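Local coordinates for periplasmic binding protein (Veillonella parvula, PDB 4LJS) that probably captures a ligand, perhaps an iron-containing compound, outside the cell membrane and delivers it to an ABC-type import system, at residues Pro23-Ser28 with Glu37-Ala42; Trp51-Glu56 with Val112-Thr117; Val182-Ala187 with Asn313-Gly318; Pro245-Leu250 with Arg283-Pro288. All coordinates share one frame; numbering follows the deposited sequence.

Contact 1. Residues Pro23-Ser28 with Glu37-Ala42; sequences PVTIES and ESTYTA
Val24 and Tyr40 face each other as a hydrogen-bonded pair where the strand segments 23-28 and 37-40 run antiparallel, their axes 4.6 Å apart at closest and their directions 159° apart. Together they are part of the beta hairpin formed by strands 19-29 and 34-40, a two-stranded sheet. Val24 and Tyr40 exchange two backbone bonds, and Tyr40 N to Val24 O is the shorter at 2.7 Å; Ile26 and Ser38 form the next such pair. Between them stands the non-hydrogen-bonded pair Thr25 and Thr39. Their hydroxyls meet on the more exposed face, OG1 of Thr25 lying 3.2 Å from OG1 of Thr39 in a hydrogen bond that either could donate. Each OG1 stands anti to its own carbonyl carbon, which leaves the methyl groups for other neighbours: CG2 of Thr25 packs on CG of Glu37 at 3.5 Å, and CG2 of Thr39 reaches CB of Pro23. The other face carries Val24, Ile26, Ser38 and Tyr40. The Tyr40 ring passes beside Ile26, whose CG1 is 3.9 Å from CE1 of the tyrosine, while Val24 O lies at the ring edge, close to its plane. This face rests on strand 135-138 through Tyr137 and Asn135 and on helix 151-164 through Arg163 and Ile164, so the hairpin is laid against the parallel-sheet domain. At the Ile26-Ser38 pair a water links backbone to side chain: it donates to Ile26 O at 2.8 Å and accepts from Ser38 OG at 2.7 Å.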
loop_
_atom_site.group_PDB
_atom_site.type_symbol
_atom_site.label_atom_id
_atom_site.label_comp_id
_atom_site.label_asym_id
_atom_site.label_seq_id
_atom_site.Cartn_x
_atom_site.Cartn_y
_atom_site.Cartn_z
ATOM N N PRO A 23 3.122 28.579 4.042
ATOM C CA PRO A 23 3.290 27.618 2.948
ATOM C C PRO A 23 3.845 26.282 3.437
ATOM O O PRO A 23 4.604 26.233 4.405
ATOM C CB PRO A 23 4.308 28.304 2.034
ATOM C CG PRO A 23 4.162 29.761 2.328
ATOM C CD PRO A 23 3.846 29.838 3.788
ATOM N N VAL A 24 3.452 25.208 2.765
ATOM C CA VAL A 24 3.908 23.873 3.111
ATOM C C VAL A 24 5.033 23.432 2.185
ATOM O O VAL A 24 4.878 23.406 0.966
ATOM C CB VAL A 24 2.751 22.850 3.039
ATOM C CG1 VAL A 24 3.285 21.428 3.025
ATOM C CG2 VAL A 24 1.787 23.062 4.196
ATOM N N THR A 25 6.170 23.097 2.778
ATOM C CA THR A 25 7.307 22.593 2.029
ATOM C C THR A 25 7.425 21.083 2.230
ATOM O O THR A 25 7.487 20.600 3.354
ATOM C CB THR A 25 8.601 23.296 2.463
ATOM O OG1 THR A 25 8.655 24.595 1.864
ATOM C CG2 THR A 25 9.813 22.504 2.031
ATOM N N ILE A 26 7.435 20.343 1.130
ATOM C CA ILE A 26 7.471 18.890 1.180
ATOM C C ILE A 26 8.719 18.365 0.481
ATOM O O ILE A 26 9.100 18.864 -0.581
ATOM C CB ILE A 26 6.222 18.287 0.488
ATOM C CG1 ILE A 26 4.955 18.592 1.295
ATOM C CG2 ILE A 26 6.381 16.776 0.275
ATOM C CD1 ILE A 26 4.978 18.032 2.709
ATOM N N GLU A 27 9.356 17.365 1.084
ATOM C CA GLU A 27 10.447 16.652 0.435
ATOM C C GLU A 27 9.996 15.304 -0.141
ATOM O O GLU A 27 9.391 14.480 0.551
ATOM C CB GLU A 27 11.608 16.431 1.406
ATOM C CG GLU A 27 12.694 15.521 0.846
ATOM C CD GLU A 27 13.805 15.259 1.838
ATOM O OE1 GLU A 27 13.693 14.282 2.609
ATOM O OE2 GLU A 27 14.789 16.026 1.845
ATOM N N SER A 28 10.308 15.086 -1.414
ATOM C CA SER A 28 10.037 13.817 -2.077
ATOM C C SER A 28 11.304 13.422 -2.826
ATOM O O SER A 28 12.326 14.105 -2.713
ATOM C CB SER A 28 8.848 13.959 -3.028
ATOM O OG SER A 28 8.322 12.697 -3.421
ATOM N N GLU A 37 12.413 19.380 -3.651
ATOM C CA GLU A 37 11.566 20.084 -2.716
ATOM C C GLU A 37 10.444 20.762 -3.474
ATOM O O GLU A 37 10.653 21.278 -4.570
ATOM C CB GLU A 37 12.390 21.117 -1.959
ATOM C CG GLU A 37 11.923 21.361 -0.555
ATOM C CD GLU A 37 12.935 22.147 0.250
ATOM O OE1 GLU A 37 13.253 23.294 -0.140
ATOM O OE2 GLU A 37 13.419 21.608 1.269
ATOM N N SER A 38 9.255 20.751 -2.882
ATOM C CA SER A 38 8.086 21.388 -3.464
ATOM C C SER A 38 7.393 22.237 -2.416
ATOM O O SER A 38 7.266 21.828 -1.259
ATOM C CB SER A 38 7.117 20.331 -3.990
ATOM O OG SER A 38 7.781 19.472 -4.896
ATOM N N THR A 39 6.950 23.420 -2.823
ATOM C CA THR A 39 6.249 24.319 -1.917
ATOM C C THR A 39 4.800 24.509 -2.346
ATOM O O THR A 39 4.516 24.795 -3.506
ATOM C CB THR A 39 6.953 25.681 -1.813
ATOM O OG1 THR A 39 8.230 25.507 -1.190
ATOM C CG2 THR A 39 6.128 26.643 -0.982
ATOM N N TYR A 40 3.891 24.338 -1.394
ATOM C CA TYR A 40 2.463 24.454 -1.649
ATOM C C TYR A 40 1.891 25.667 -0.924
ATOM O O TYR A 40 1.974 25.750 0.301
ATOM C CB TYR A 40 1.754 23.191 -1.167
ATOM C CG TYR A 40 2.200 21.930 -1.862
ATOM C CD1 TYR A 40 3.369 21.273 -1.481
ATOM C CD2 TYR A 40 1.442 21.381 -2.894
ATOM C CE1 TYR A 40 3.774 20.106 -2.119
ATOM C CE2 TYR A 40 1.838 20.220 -3.534
ATOM C CZ TYR A 40 3.003 19.592 -3.149
ATOM O OH TYR A 40 3.393 18.439 -3.794
ATOM N N THR A 41 1.316 26.607 -1.674
ATOM C CA THR A 41 0.706 27.793 -1.071
ATOM C C THR A 41 -0.816 27.666 -0.945
ATOM O O THR A 41 -1.473 28.519 -0.349
ATOM C CB THR A 41 1.036 29.075 -1.864
ATOM O OG1 THR A 41 0.656 28.901 -3.237
ATOM C CG2 THR A 41 2.523 29.391 -1.778
ATOM N N ALA A 42 -1.368 26.598 -1.512
ATOM C CA ALA A 42 -2.800 26.342 -1.441
ATOM C C ALA A 42 -3.059 24.852 -1.629
ATOM O O ALA A 42 -2.260 24.146 -2.247
ATOM C CB ALA A 42 -3.544 27.160 -2.497
HETATM O O HOH W 1 8.568 17.668 -3.000
#

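Contact 2. Residues Trp51-Glu56 with Val112-Thr117; sequences WQNSIE and VGWKST
Trp51 drives the edge of its indole into one face of Trp114, with CD1 of Trp51 standing 3.6 Å from CD2 of Trp114. The pair is an edge-to-face stack: the five-membered rings are 4.5 Å apart between centroids and their planes meet at 51°. In its own plane the Trp114 ring is held by Asn53, since NE1 of Trp114 donates to OD1 of Asn53 at 3.1 Å along a nearly straight N-H (164°). Asn53 CG lies between its backbone N and carbonyl carbon (chi1 64°), which sets CG near the indole edge. Both segments lie at the ends of neighbouring strands of the parallel four-stranded sheet: Trp51 is the N-cap residue between strand 47-50 and helix 52-60, and Trp114 leaves the end of strand 110-113, so the aromatic pair sits at the strand ends of this alpha/beta domain. A phenylalanine in place of Trp114 would probably keep part of the ring packing but leave Asn53 OD1 without the indole N-H that it receives. Nearer the sheet, CB of Ser54 packs on CG1 of Val112 at 3.8 Å, while its hydroxyl bonds to Met50 O and accepts from a water that also donates to Gly113 O. A second water accepts from NE1 of Trp51 at 3.1 Å and is bonded to Ser116 OG and Thr117 OG1; the same Thr117 OG1 accepts the backbone N-H of Trp114, N to OG1 2.9 Å.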
loop_
_atom_site.group_PDB
_atom_site.type_symbol
_atom_site.label_atom_id
_atom_site.label_comp_id
_atom_site.label_asym_id
_atom_site.label_seq_id
_atom_site.Cartn_x
_atom_site.Cartn_y
_atom_site.Cartn_z
ATOM N N TRP A 51 -2.349 4.926 -9.167
ATOM C CA TRP A 51 -2.274 3.731 -8.321
ATOM C C TRP A 51 -3.003 3.860 -6.985
ATOM O O TRP A 51 -3.228 4.969 -6.488
ATOM C CB TRP A 51 -0.829 3.228 -8.148
ATOM C CG TRP A 51 -0.053 3.303 -9.428
ATOM C CD1 TRP A 51 1.117 3.984 -9.643
ATOM C CD2 TRP A 51 -0.414 2.720 -10.689
ATOM N NE1 TRP A 51 1.517 3.834 -10.949
ATOM C CE2 TRP A 51 0.596 3.065 -11.613
ATOM C CE3 TRP A 51 -1.485 1.927 -11.125
ATOM C CZ2 TRP A 51 0.559 2.658 -12.950
ATOM C CZ3 TRP A 51 -1.516 1.521 -12.448
ATOM C CH2 TRP A 51 -0.500 1.888 -13.346
ATOM N N GLN A 52 -3.366 2.700 -6.435
ATOM C CA GLN A 52 -4.244 2.580 -5.269
ATOM C C GLN A 52 -3.887 3.456 -4.064
ATOM O O GLN A 52 -4.761 4.133 -3.517
ATOM C CB GLN A 52 -4.337 1.112 -4.829
ATOM C CG GLN A 52 -5.474 0.854 -3.865
ATOM C CD GLN A 52 -6.310 -0.342 -4.262
ATOM O OE1 GLN A 52 -5.875 -1.190 -5.042
ATOM N NE2 GLN A 52 -7.524 -0.415 -3.727
ATOM N N ASN A 53 -2.626 3.435 -3.639
ATOM C CA ASN A 53 -2.207 4.260 -2.497
ATOM C C ASN A 53 -2.469 5.744 -2.698
ATOM O O ASN A 53 -2.903 6.419 -1.772
ATOM C CB ASN A 53 -0.739 4.029 -2.112
ATOM C CG ASN A 53 0.244 4.448 -3.211
ATOM O OD1 ASN A 53 -0.075 4.418 -4.396
ATOM N ND2 ASN A 53 1.454 4.817 -2.808
ATOM N N SER A 54 -2.221 6.248 -3.907
ATOM C CA SER A 54 -2.474 7.656 -4.201
ATOM C C SER A 54 -3.965 7.959 -4.062
ATOM O O SER A 54 -4.359 8.917 -3.399
ATOM C CB SER A 54 -2.012 8.012 -5.617
ATOM O OG SER A 54 -0.712 7.508 -5.879
ATOM N N ILE A 55 -4.785 7.106 -4.669
ATOM C CA ILE A 55 -6.226 7.322 -4.737
ATOM C C ILE A 55 -6.905 7.203 -3.385
ATOM O O ILE A 55 -7.560 8.147 -2.934
ATOM C CB ILE A 55 -6.880 6.347 -5.734
ATOM C CG1 ILE A 55 -6.239 6.519 -7.121
ATOM C CG2 ILE A 55 -8.390 6.581 -5.799
ATOM C CD1 ILE A 55 -6.429 5.333 -8.045
ATOM N N GLU A 56 -6.740 6.052 -2.732
ATOM C CA GLU A 56 -7.420 5.794 -1.465
ATOM C C GLU A 56 -6.928 6.644 -0.293
ATOM O O GLU A 56 -7.705 6.942 0.619
ATOM C CB GLU A 56 -7.375 4.303 -1.095
ATOM C CG GLU A 56 -8.397 3.465 -1.846
ATOM C CD GLU A 56 -8.625 2.100 -1.216
ATOM O OE1 GLU A 56 -9.586 1.960 -0.422
ATOM O OE2 GLU A 56 -7.850 1.168 -1.523
ATOM N N VAL A 112 0.197 12.765 -8.137
ATOM C CA VAL A 112 0.708 11.866 -7.109
ATOM C C VAL A 112 0.909 10.480 -7.709
ATOM O O VAL A 112 -0.012 9.898 -8.289
ATOM C CB VAL A 112 -0.257 11.776 -5.917
ATOM C CG1 VAL A 112 0.322 10.868 -4.828
ATOM C CG2 VAL A 112 -0.572 13.170 -5.369
ATOM N N GLY A 113 2.116 9.950 -7.590
ATOM C CA GLY A 113 2.377 8.638 -8.149
ATOM C C GLY A 113 3.624 7.963 -7.623
ATOM O O GLY A 113 4.055 8.196 -6.492
ATOM N N TRP A 114 4.196 7.116 -8.470
ATOM C CA TRP A 114 5.377 6.350 -8.133
ATOM C C TRP A 114 6.587 6.882 -8.893
ATOM O O TRP A 114 6.454 7.736 -9.779
ATOM C CB TRP A 114 5.153 4.871 -8.467
ATOM C CG TRP A 114 4.119 4.212 -7.613
ATOM C CD1 TRP A 114 3.293 4.820 -6.713
ATOM C CD2 TRP A 114 3.801 2.808 -7.566
ATOM N NE1 TRP A 114 2.481 3.890 -6.113
ATOM C CE2 TRP A 114 2.772 2.648 -6.615
ATOM C CE3 TRP A 114 4.294 1.676 -8.227
ATOM C CZ2 TRP A 114 2.218 1.399 -6.314
ATOM C CZ3 TRP A 114 3.742 0.439 -7.932
ATOM C CH2 TRP A 114 2.713 0.311 -6.981
ATOM N N LYS A 115 7.765 6.373 -8.540
ATOM C CA LYS A 115 9.009 6.754 -9.210
ATOM C C LYS A 115 8.900 6.628 -10.733
ATOM O O LYS A 115 9.308 7.529 -11.466
ATOM C CB LYS A 115 10.173 5.900 -8.689
ATOM C CG LYS A 115 11.451 5.927 -9.542
ATOM C CD LYS A 115 12.480 4.946 -8.980
ATOM C CE LYS A 115 12.970 3.960 -10.031
ATOM N NZ LYS A 115 13.622 2.762 -9.409
ATOM N N SER A 116 8.329 5.521 -11.198
ATOM C CA SER A 116 8.208 5.256 -12.633
ATOM C C SER A 116 7.165 6.128 -13.336
ATOM O O SER A 116 7.149 6.208 -14.560
ATOM C CB SER A 116 7.868 3.783 -12.873
ATOM O OG SER A 116 6.566 3.497 -12.373
ATOM N N THR A 117 6.289 6.767 -12.572
ATOM C CA THR A 117 5.230 7.575 -13.172
ATOM C C THR A 117 5.773 8.842 -13.839
ATOM O O THR A 117 5.215 9.327 -14.826
ATOM C CB THR A 117 4.175 8.003 -12.127
ATOM O OG1 THR A 117 3.767 6.872 -11.350
ATOM C CG2 THR A 117 2.956 8.616 -12.804
HETATM O O HOH W 2 3.985 4.532 -12.720
HETATM O O HOH W 3 1.688 7.459 -4.769
#

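Contact 3. Residues Val182-Ala187 with Asn313-Gly318; sequences VAYTVA and NLYPEG
A small, partly buried packing contact, with one hydroxyl-hydroxyl bond in it, joins the C-terminal part of helix 168-188 to the loop that follows helix 299-310. OG1 of Thr185 and OH of Tyr315 lie 2.6 Å apart, and either may be the donor; the threonine oxygen sits at the edge of the tyrosine ring, near its plane. Thr185 OG1 is also bonded to Ser181 O, one turn back in its helix. The same phenol oxygen approaches the edge of the neighbouring Tyr184 ring, 3.4 Å from CD2, and the two tyrosine side chains run past one another in opposing senses. Leu314 fills in alongside: its CG is anti to the backbone N (chi1 -176°), and the branch beyond sends CD2 to 4.0 Å from CA of Thr185 and CD1 to 3.9 Å from OH of Tyr184. A phenylalanine in place of Tyr315 would probably leave Thr185 OG1 without its partner across the contact and open a small gap beside Tyr184 CD2. From Tyr315 to Gly318 the chain makes a type I turn. The Tyr315 ring is stacked on His308 and touches Ser307, both of helix 299-310, while Thr185 also meets Ser307, so the loop touches both helices where they approach each other.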
loop_
_atom_site.group_PDB
_atom_site.type_symbol
_atom_site.label_atom_id
_atom_site.label_comp_id
_atom_site.label_asym_id
_atom_site.label_seq_id
_atom_site.Cartn_x
_atom_site.Cartn_y
_atom_site.Cartn_z
ATOM N N VAL A 182 -0.437 -1.847 16.387
ATOM C CA VAL A 182 0.812 -2.598 16.406
ATOM C C VAL A 182 1.348 -2.728 17.840
ATOM O O VAL A 182 1.705 -3.821 18.279
ATOM C CB VAL A 182 1.895 -1.935 15.515
ATOM C CG1 VAL A 182 3.259 -2.556 15.770
ATOM C CG2 VAL A 182 1.523 -2.035 14.011
ATOM N N ALA A 183 1.382 -1.614 18.567
ATOM C CA ALA A 183 1.968 -1.581 19.898
ATOM C C ALA A 183 1.130 -2.373 20.891
ATOM O O ALA A 183 1.664 -3.010 21.794
ATOM C CB ALA A 183 2.136 -0.152 20.378
ATOM N N TYR A 184 -0.185 -2.318 20.722
ATOM C CA TYR A 184 -1.083 -3.093 21.563
ATOM C C TYR A 184 -0.793 -4.584 21.404
ATOM O O TYR A 184 -0.611 -5.295 22.394
ATOM C CB TYR A 184 -2.536 -2.793 21.195
ATOM C CG TYR A 184 -3.528 -3.767 21.781
ATOM C CD1 TYR A 184 -3.969 -3.635 23.089
ATOM C CD2 TYR A 184 -4.028 -4.821 21.016
ATOM C CE1 TYR A 184 -4.883 -4.524 23.623
ATOM C CE2 TYR A 184 -4.934 -5.713 21.539
ATOM C CZ TYR A 184 -5.359 -5.561 22.840
ATOM O OH TYR A 184 -6.264 -6.451 23.355
ATOM N N THR A 185 -0.749 -5.038 20.152
ATOM C CA THR A 185 -0.475 -6.432 19.819
ATOM C C THR A 185 0.824 -6.940 20.445
ATOM O O THR A 185 0.840 -7.977 21.115
ATOM C CB THR A 185 -0.426 -6.636 18.281
ATOM O OG1 THR A 185 -1.721 -6.392 17.726
ATOM C CG2 THR A 185 -0.024 -8.055 17.935
ATOM N N VAL A 186 1.913 -6.203 20.242
ATOM C CA VAL A 186 3.195 -6.592 20.819
ATOM C C VAL A 186 3.144 -6.641 22.348
ATOM O O VAL A 186 3.664 -7.577 22.960
ATOM C CB VAL A 186 4.329 -5.656 20.372
ATOM C CG1 VAL A 186 5.645 -6.068 21.011
ATOM C CG2 VAL A 186 4.446 -5.649 18.850
ATOM N N ALA A 187 2.501 -5.649 22.966
ATOM C CA ALA A 187 2.460 -5.578 24.433
ATOM C C ALA A 187 1.658 -6.719 25.064
ATOM O O ALA A 187 2.040 -7.247 26.102
ATOM C CB ALA A 187 1.931 -4.222 24.907
ATOM N N ASN A 313 -4.887 -16.192 19.422
ATOM C CA ASN A 313 -5.430 -16.180 20.775
ATOM C C ASN A 313 -5.810 -14.785 21.245
ATOM O O ASN A 313 -6.742 -14.622 22.029
ATOM C CB ASN A 313 -4.462 -16.831 21.762
ATOM C CG ASN A 313 -4.401 -18.332 21.603
ATOM O OD1 ASN A 313 -5.403 -18.973 21.278
ATOM N ND2 ASN A 313 -3.222 -18.905 21.823
ATOM N N LEU A 314 -5.080 -13.783 20.774
ATOM C CA LEU A 314 -5.398 -12.398 21.100
ATOM C C LEU A 314 -6.594 -11.925 20.275
ATOM O O LEU A 314 -7.398 -11.120 20.739
ATOM C CB LEU A 314 -4.193 -11.496 20.838
ATOM C CG LEU A 314 -4.371 -10.027 21.229
ATOM C CD1 LEU A 314 -4.702 -9.918 22.704
ATOM C CD2 LEU A 314 -3.116 -9.244 20.905
ATOM N N TYR A 315 -6.703 -12.431 19.050
ATOM C CA TYR A 315 -7.792 -12.047 18.156
ATOM C C TYR A 315 -8.660 -13.246 17.761
ATOM O O TYR A 315 -8.587 -13.719 16.621
ATOM C CB TYR A 315 -7.219 -11.366 16.913
ATOM C CG TYR A 315 -6.416 -10.135 17.242
ATOM C CD1 TYR A 315 -7.050 -8.954 17.599
ATOM C CD2 TYR A 315 -5.021 -10.154 17.210
ATOM C CE1 TYR A 315 -6.327 -7.816 17.910
ATOM C CE2 TYR A 315 -4.284 -9.016 17.521
ATOM C CZ TYR A 315 -4.948 -7.850 17.872
ATOM O OH TYR A 315 -4.247 -6.709 18.178
ATOM N N PRO A 316 -9.483 -13.741 18.706
ATOM C CA PRO A 316 -10.278 -14.960 18.503
ATOM C C PRO A 316 -11.306 -14.825 17.382
ATOM O O PRO A 316 -11.746 -15.839 16.847
ATOM C CB PRO A 316 -10.990 -15.149 19.852
ATOM C CG PRO A 316 -11.030 -13.788 20.454
ATOM C CD PRO A 316 -9.749 -13.129 20.020
ATOM N N GLU A 317 -11.664 -13.606 17.043
ATOM C CA GLU A 317 -12.620 -13.302 16.013
ATOM C C GLU A 317 -12.221 -13.749 14.617
ATOM O O GLU A 317 -13.024 -13.805 13.745
ATOM C CB GLU A 317 -12.824 -11.809 16.010
ATOM C CG GLU A 317 -14.202 -11.344 15.637
ATOM C CD GLU A 317 -14.988 -10.843 16.825
ATOM O OE1 GLU A 317 -14.936 -9.626 17.091
ATOM O OE2 GLU A 317 -15.669 -11.658 17.478
ATOM N N GLY A 318 -10.961 -14.046 14.413
ATOM C CA GLY A 318 -10.478 -14.599 13.160
ATOM C C GLY A 318 -9.796 -13.603 12.245
ATOM O O GLY A 318 -9.854 -12.391 12.457
#

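Contact 4. Residues Pro245-Leu250 with Arg283-Pro288; sequences PDVIFL and RVHFLP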
loop_
_atom_site.group_PDB
_atom_site.type_symbol
_atom_site.label_atom_id
_atom_site.label_comp_id
_atom_site.label_asym_id
_atom_site.label_seq_id
_atom_site.Cartn_x
_atom_site.Cartn_y
_atom_site.Cartn_z
ATOM N N PRO A 245 7.285 -22.654 9.297
ATOM C CA PRO A 245 6.545 -21.533 9.886
ATOM C C PRO A 245 5.296 -21.980 10.640
ATOM O O PRO A 245 4.647 -22.947 10.242
ATOM C CB PRO A 245 6.137 -20.708 8.665
ATOM C CG PRO A 245 6.107 -21.693 7.536
ATOM C CD PRO A 245 7.211 -22.661 7.825
ATOM N N ASP A 246 4.980 -21.269 11.719
ATOM C CA ASP A 246 3.720 -21.425 12.437
ATOM C C ASP A 246 2.528 -20.913 11.638
ATOM O O ASP A 246 1.405 -21.380 11.829
ATOM C CB ASP A 246 3.769 -20.640 13.743
ATOM C CG ASP A 246 4.878 -21.094 14.647
ATOM O OD1 ASP A 246 5.024 -22.321 14.832
ATOM O OD2 ASP A 246 5.608 -20.222 15.163
ATOM N N VAL A 247 2.779 -19.927 10.776
ATOM C CA VAL A 247 1.729 -19.285 9.988
ATOM C C VAL A 247 2.284 -18.818 8.636
ATOM O O VAL A 247 3.367 -18.231 8.562
ATOM C CB VAL A 247 1.082 -18.099 10.757
ATOM C CG1 VAL A 247 2.145 -17.122 11.252
ATOM C CG2 VAL A 247 0.057 -17.378 9.897
ATOM N N ILE A 248 1.555 -19.116 7.565
ATOM C CA ILE A 248 1.944 -18.683 6.234
ATOM C C ILE A 248 1.018 -17.587 5.740
ATOM O O ILE A 248 -0.203 -17.710 5.810
ATOM C CB ILE A 248 1.883 -19.837 5.229
ATOM C CG1 ILE A 248 2.910 -20.910 5.587
ATOM C CG2 ILE A 248 2.113 -19.322 3.805
ATOM C CD1 ILE A 248 2.835 -22.138 4.709
ATOM N N PHE A 249 1.602 -16.510 5.240
ATOM C CA PHE A 249 0.813 -15.498 4.556
ATOM C C PHE A 249 0.995 -15.626 3.051
ATOM O O PHE A 249 2.114 -15.551 2.536
ATOM C CB PHE A 249 1.163 -14.105 5.066
ATOM C CG PHE A 249 0.787 -13.894 6.502
ATOM C CD1 PHE A 249 -0.530 -13.617 6.852
ATOM C CD2 PHE A 249 1.727 -14.022 7.507
ATOM C CE1 PHE A 249 -0.892 -13.440 8.166
ATOM C CE2 PHE A 249 1.373 -13.840 8.830
ATOM C CZ PHE A 249 0.060 -13.550 9.162
ATOM N N LEU A 250 -0.115 -15.864 2.363
ATOM C CA LEU A 250 -0.124 -15.948 0.906
ATOM C C LEU A 250 -0.458 -14.588 0.305
ATOM O O LEU A 250 -1.609 -14.142 0.345
ATOM C CB LEU A 250 -1.145 -16.983 0.431
ATOM C CG LEU A 250 -0.880 -18.449 0.779
ATOM C CD1 LEU A 250 -1.923 -19.340 0.118
ATOM C CD2 LEU A 250 0.525 -18.863 0.364
ATOM N N ARG A 283 -3.165 -22.563 9.453
ATOM C CA ARG A 283 -2.804 -21.162 9.598
ATOM C C ARG A 283 -2.144 -20.656 8.317
ATOM O O ARG A 283 -0.962 -20.317 8.280
ATOM C CB ARG A 283 -1.930 -20.963 10.842
ATOM C CG ARG A 283 -2.640 -21.409 12.127
ATOM C CD ARG A 283 -1.803 -21.172 13.376
ATOM N NE ARG A 283 -1.435 -19.765 13.539
ATOM C CZ ARG A 283 -0.544 -19.331 14.423
ATOM N NH1 ARG A 283 0.064 -20.195 15.224
ATOM N NH2 ARG A 283 -0.256 -18.038 14.505
ATOM N N VAL A 284 -2.935 -20.639 7.252
ATOM C CA VAL A 284 -2.495 -20.151 5.959
ATOM C C VAL A 284 -3.537 -19.143 5.514
ATOM O O VAL A 284 -4.699 -19.494 5.302
ATOM C CB VAL A 284 -2.395 -21.295 4.934
ATOM C CG1 VAL A 284 -1.945 -20.765 3.577
ATOM C CG2 VAL A 284 -1.450 -22.393 5.443
ATOM N N HIS A 285 -3.132 -17.884 5.397
ATOM C CA HIS A 285 -4.091 -16.821 5.134
ATOM C C HIS A 285 -3.701 -15.962 3.942
ATOM O O HIS A 285 -2.514 -15.744 3.680
ATOM C CB HIS A 285 -4.236 -15.933 6.369
ATOM C CG HIS A 285 -4.285 -16.697 7.654
ATOM N ND1 HIS A 285 -5.442 -17.271 8.136
ATOM C CD2 HIS A 285 -3.317 -16.984 8.559
ATOM C CE1 HIS A 285 -5.185 -17.878 9.280
ATOM N NE2 HIS A 285 -3.903 -17.720 9.559
ATOM N N PHE A 286 -4.715 -15.469 3.235
ATOM C CA PHE A 286 -4.515 -14.547 2.127
ATOM C C PHE A 286 -4.103 -13.172 2.640
ATOM O O PHE A 286 -4.618 -12.697 3.650
ATOM C CB PHE A 286 -5.803 -14.417 1.310
ATOM C CG PHE A 286 -6.052 -15.569 0.378
ATOM C CD1 PHE A 286 -5.071 -15.983 -0.511
ATOM C CD2 PHE A 286 -7.270 -16.239 0.390
ATOM C CE1 PHE A 286 -5.301 -17.040 -1.385
ATOM C CE2 PHE A 286 -7.507 -17.297 -0.477
ATOM C CZ PHE A 286 -6.519 -17.700 -1.365
ATOM N N LEU A 287 -3.171 -12.538 1.937
ATOM C CA LEU A 287 -2.739 -11.187 2.266
ATOM C C LEU A 287 -2.640 -10.384 0.967
ATOM O O LEU A 287 -1.769 -10.643 0.134
ATOM C CB LEU A 287 -1.394 -11.224 3.001
ATOM C CG LEU A 287 -0.730 -9.914 3.448
ATOM C CD1 LEU A 287 -1.645 -9.084 4.339
ATOM C CD2 LEU A 287 0.593 -10.206 4.163
ATOM N N PRO A 288 -3.555 -9.423 0.771
ATOM C CA PRO A 288 -3.563 -8.674 -0.490
ATOM C C PRO A 288 -2.297 -7.841 -0.680
ATOM O O PRO A 288 -1.868 -7.132 0.235
ATOM C CB PRO A 288 -4.807 -7.777 -0.374
ATOM C CG PRO A 288 -5.149 -7.754 1.085
ATOM C CD PRO A 288 -4.678 -9.059 1.652
#
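Leu250 and Val284 form the close-packed part of this parallel strand pair, with CD1 of Leu250 3.7 Å from CG1 of Val284. On the same face CB of Ile248 meets CG2 of Val284, and the ring of Phe286 comes beside CB of Leu250. Four backbone bonds join segments 245-250 and 283-288, the first of them from Ile248 N to Arg283 O just ahead of strand 284-288; another is Leu250 N to His285 O at 2.7 Å. The last, Leu287 N to Leu250 O, is equally short, yet its donor stands 41° above the carbonyl plane. On the other face CB of Phe249 packs against CD2 of Leu287 at 4.0 Å, and CG2 of Val247 comes to the edge of the His285 ring, 3.7 Å from CD2. The margin toward Asp246 and Arg283 is looser and partly exposed. There the arginine chain bends at its third torsion (chi3 58°), which turns NE back beside the strand, and one face of the guanidinium lies over Asp246 O, with NE 3.7 Å from that oxygen. The two charged groups make no contact: OD1 of Asp246 is 5.4 Å from NH1 of Arg283, and their polar ends bond instead to Lys196 N and Gly309 O. In the alpha/beta domain, strand 247-252 lies between 196-203 and 284-288; helix 260-268 covers the Leu250 and Val284 face through Met264, and helix 299-310 packs on Val247 and Leu287 from the other.

The four contacts fall into two regions of the chain. Contacts 1 and 2 belong to the region of the four-stranded parallel sheet, their centres 18 Å apart and their nearest atoms about 7 Å; helix 151-164 touches side chains of both. Contacts 3 and 4 lie in the other region, centres 16 Å apart, and share helix 299-310 as a neighbour. Contacts 1 and 4 stand on opposite sides of the chain's centre, 40 Å between centres. Contact 2 is the most central, with its nearest atoms about 8 Å from contact 4. A glycerol lies about 3 Å from the Trp114 side chain, probably from the crystallisation liquor, though it may mark a pocket.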